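Side-chain contact in 30-kDa cleavage and polyadenylation specificity factor 30 (Arabidopsis thaliana, PDB 5ZUU), which forms part of the cleavage and polyadenylation specificity factor complex, which acts in pre-mRNA 3'-end formation, here represented by its YTH domain bound to m6A-modified RNA: residues S104-K109 and A166-R171. Sequence-based numbering, arbitrary orientation.
Sequences SVKWLK and AAEAKR
A single salt bridge between Lys106 and Glu168 carries this contact, tying the sheet strand 103-114 to helix 159-172, the last helix of this construct, and it illustrates how two long side chains can join elements whose backbones stay well apart. The nearest CA atoms, those of Lys106 and Glu168, are 8.0 Å from each other, and only about 100 Å² is buried in all. Glu168 starts toward the strand and runs extended beyond CG, which brings its carboxylate beside the lysine. Lys106 has CG anti to its backbone N (chi1 169°) and stays stretched until a bend at chi4 (94°) turns the ammonium back to the acid. There NZ hydrogen-bonds to Glu168 OE1 at 3.2 Å, meeting that oxygen nearly along its C-O axis. The aliphatic stem lies against the same oxygen, with Lys106 CG 3.7 Å from Glu168 OE1. The strand belongs to the mixed sheet of the YTH domain and carries a classic beta bulge, in which Leu108 and Lys109 together stand opposite Cys74 of the neighbouring antiparallel strand 70-77; the contact stays about 15 Å, at the nearest atom, from the bound RNA. The two carboxylate oxygens divide the work: OE2 takes a hydrogen bond from His10 NE2, while OE1 serves the lysine. Replacing Lys106 by an alanine would probably deprive OE1 of its charged mate and leave the carboxylate held mainly through His10. Trp107 approaches through its backbone alone, its O lying 4.2 Å from Glu168 OE2 and finding no partner although buried, while its indole turns to helix 27-36, where NE1 bonds to Ser33 OG.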
ATOM      1  N   SER A 104      -2.811   4.986  -9.929  1.00 15.71           N
ATOM      2  CA  SER A 104      -3.652   5.371  -8.798  1.00 18.37           C
ATOM      3  C   SER A 104      -3.663   4.345  -7.698  1.00 16.19           C
ATOM      4  O   SER A 104      -3.709   3.126  -7.949  1.00 15.84           O
ATOM      5  CB  SER A 104      -5.134   5.459  -9.198  1.00 19.51           C
ATOM      6  OG  SER A 104      -5.251   6.369 -10.204  1.00 24.82           O
ATOM      7  N   VAL A 105      -3.730   4.859  -6.490  1.00 14.73           N
ATOM      8  CA  VAL A 105      -3.989   4.051  -5.318  1.00 14.90           C
ATOM      9  C   VAL A 105      -4.969   4.828  -4.450  1.00 14.50           C
ATOM     10  O   VAL A 105      -5.033   6.034  -4.542  1.00 15.29           O
ATOM     11  CB  VAL A 105      -2.704   3.639  -4.552  1.00 13.50           C
ATOM     12  CG1 VAL A 105      -1.792   2.903  -5.453  1.00 12.98           C
ATOM     13  CG2 VAL A 105      -1.961   4.833  -3.976  1.00 13.98           C
ATOM     14  N   LYS A 106      -5.736   4.102  -3.646  1.00 15.01           N
ATOM     15  CA  LYS A 106      -6.587   4.664  -2.605  1.00 15.28           C
ATOM     16  C   LYS A 106      -6.108   4.112  -1.283  1.00 14.18           C
ATOM     17  O   LYS A 106      -6.187   2.906  -1.052  1.00 12.83           O
ATOM     18  CB  LYS A 106      -7.973   4.222  -2.865  1.00 18.54           C
ATOM     19  CG  LYS A 106      -9.010   4.465  -1.785  1.00 21.31           C
ATOM     20  CD  LYS A 106     -10.342   4.029  -2.405  1.00 24.77           C
ATOM     21  CE  LYS A 106     -11.360   3.515  -1.423  1.00 29.34           C
ATOM     22  NZ  LYS A 106     -12.219   4.655  -1.067  1.00 34.22           N
ATOM     23  N   TRP A 107      -5.629   5.004  -0.427  1.00 13.46           N
ATOM     24  CA  TRP A 107      -5.166   4.640   0.898  1.00 13.43           C
ATOM     25  C   TRP A 107      -6.320   4.209   1.773  1.00 12.97           C
ATOM     26  O   TRP A 107      -7.315   4.895   1.871  1.00 13.31           O
ATOM     27  CB  TRP A 107      -4.400   5.806   1.492  1.00 13.08           C
ATOM     28  CG  TRP A 107      -3.072   5.885   0.879  1.00 12.65           C
ATOM     29  CD1 TRP A 107      -2.679   6.699  -0.169  1.00 12.71           C
ATOM     30  CD2 TRP A 107      -1.991   4.988   1.105  1.00 12.29           C
ATOM     31  NE1 TRP A 107      -1.389   6.415  -0.532  1.00 12.75           N
ATOM     32  CE2 TRP A 107      -0.924   5.396   0.242  1.00 12.77           C
ATOM     33  CE3 TRP A 107      -1.773   3.955   2.013  1.00 12.02           C
ATOM     34  CZ2 TRP A 107       0.312   4.776   0.236  1.00 12.95           C
ATOM     35  CZ3 TRP A 107      -0.525   3.350   2.026  1.00 12.93           C
ATOM     36  CH2 TRP A 107       0.494   3.735   1.111  1.00 13.04           C
ATOM     37  N   LEU A 108      -6.237   2.989   2.288  1.00 12.61           N
ATOM     38  CA  LEU A 108      -7.331   2.428   3.065  1.00 12.54           C
ATOM     39  C   LEU A 108      -7.090   2.674   4.553  1.00 12.75           C
ATOM     40  O   LEU A 108      -7.991   3.134   5.229  1.00 14.68           O
ATOM     41  CB  LEU A 108      -7.556   0.980   2.733  1.00 12.21           C
ATOM     42  CG  LEU A 108      -7.763   0.744   1.251  1.00 12.18           C
ATOM     43  CD1 LEU A 108      -7.630  -0.757   0.986  1.00 12.30           C
ATOM     44  CD2 LEU A 108      -9.097   1.289   0.719  1.00 12.46           C
ATOM     45  N   LYS A 109      -5.880   2.422   5.029  1.00 11.73           N
ATOM     46  CA  LYS A 109      -5.535   2.481   6.373  1.00 11.76           C
ATOM     47  C   LYS A 109      -4.104   2.913   6.488  1.00 11.79           C
ATOM     48  O   LYS A 109      -3.206   2.349   5.857  1.00 11.18           O
ATOM     49  CB  LYS A 109      -5.641   1.085   6.996  1.00 12.94           C
ATOM     50  CG  LYS A 109      -5.219   0.972   8.475  1.00 13.17           C
ATOM     51  CD  LYS A 109      -6.213   1.685   9.402  1.00 13.95           C
ATOM     52  CE  LYS A 109      -5.648   1.809  10.812  1.00 15.08           C
ATOM     53  NZ  LYS A 109      -6.583   2.314  11.905  1.00 15.64           N
ATOM     54  N   ALA A 166      -8.822  13.774   3.538  1.00 27.73           N
ATOM     55  CA  ALA A 166      -8.942  15.171   3.066  1.00 28.34           C
ATOM     56  C   ALA A 166      -8.501  15.270   1.608  1.00 27.54           C
ATOM     57  O   ALA A 166      -9.295  15.746   0.777  1.00 28.16           O
ATOM     58  CB  ALA A 166      -8.129  16.116   3.947  1.00 27.88           C
ATOM     59  N   ALA A 167      -7.301  14.741   1.284  1.00 26.78           N
ATOM     60  CA  ALA A 167      -6.785  14.871  -0.113  1.00 27.16           C
ATOM     61  C   ALA A 167      -7.681  14.190  -1.101  1.00 28.55           C
ATOM     62  O   ALA A 167      -8.016  14.778  -2.117  1.00 28.05           O
ATOM     63  CB  ALA A 167      -5.370  14.388  -0.249  1.00 26.56           C
ATOM     64  N   GLU A 168      -8.099  12.968  -0.746  1.00 30.49           N
ATOM     65  CA  GLU A 168      -9.077  12.151  -1.474  1.00 33.02           C
ATOM     66  C   GLU A 168     -10.390  12.905  -1.746  1.00 31.37           C
ATOM     67  O   GLU A 168     -10.885  12.887  -2.841  1.00 29.63           O
ATOM     68  CB  GLU A 168      -9.374  10.874  -0.655  1.00 36.90           C
ATOM     69  CG  GLU A 168      -9.710   9.614  -1.417  1.00 39.57           C
ATOM     70  CD  GLU A 168     -10.053   8.410  -0.488  1.00 42.98           C
ATOM     71  OE1 GLU A 168     -10.873   7.584  -0.956  1.00 45.55           O
ATOM     72  OE2 GLU A 168      -9.520   8.241   0.670  1.00 43.29           O
ATOM     73  N   ALA A 169     -10.946  13.554  -0.738  1.00 33.63           N
ATOM     74  CA  ALA A 169     -12.182  14.331  -0.905  1.00 34.21           C
ATOM     75  C   ALA A 169     -11.971  15.510  -1.858  1.00 34.57           C
ATOM     76  O   ALA A 169     -12.781  15.720  -2.749  1.00 30.49           O
ATOM     77  CB  ALA A 169     -12.644  14.845   0.442  1.00 34.76           C
ATOM     78  N   LYS A 170     -10.875  16.254  -1.652  1.00 37.71           N
ATOM     79  CA  LYS A 170     -10.501  17.401  -2.528  1.00 41.40           C
ATOM     80  C   LYS A 170     -10.442  17.014  -3.994  1.00 42.16           C
ATOM     81  O   LYS A 170     -10.920  17.765  -4.846  1.00 43.48           O
ATOM     82  CB  LYS A 170      -9.156  18.042  -2.137  1.00 42.60           C
ATOM     83  CG  LYS A 170      -9.260  19.222  -1.173  1.00 48.26           C
ATOM     84  CD  LYS A 170      -8.573  20.488  -1.700  1.00 52.72           C
ATOM     85  CE  LYS A 170      -9.071  21.739  -0.941  1.00 56.58           C
ATOM     86  NZ  LYS A 170      -8.746  23.051  -1.587  1.00 55.96           N
ATOM     87  N   ARG A 171      -9.835  15.858  -4.283  1.00 39.35           N
ATOM     88  CA  ARG A 171      -9.770  15.342  -5.665  1.00 38.95           C
ATOM     89  C   ARG A 171     -11.123  14.950  -6.227  1.00 41.64           C
ATOM     90  O   ARG A 171     -11.339  15.055  -7.433  1.00 43.40           O
ATOM     91  CB  ARG A 171      -8.817  14.166  -5.774  1.00 34.46           C
ATOM     92  CG  ARG A 171      -7.365  14.563  -5.754  1.00 32.61           C
ATOM     93  CD  ARG A 171      -6.489  13.360  -6.046  1.00 34.75           C
ATOM     94  NE  ARG A 171      -6.592  12.286  -5.024  1.00 35.31           N
ATOM     95  CZ  ARG A 171      -5.907  12.222  -3.877  1.00 32.24           C
ATOM     96  NH1 ARG A 171      -5.057  13.203  -3.536  1.00 30.31           N
ATOM     97  NH2 ARG A 171      -6.090  11.170  -3.055  1.00 32.20           N
TER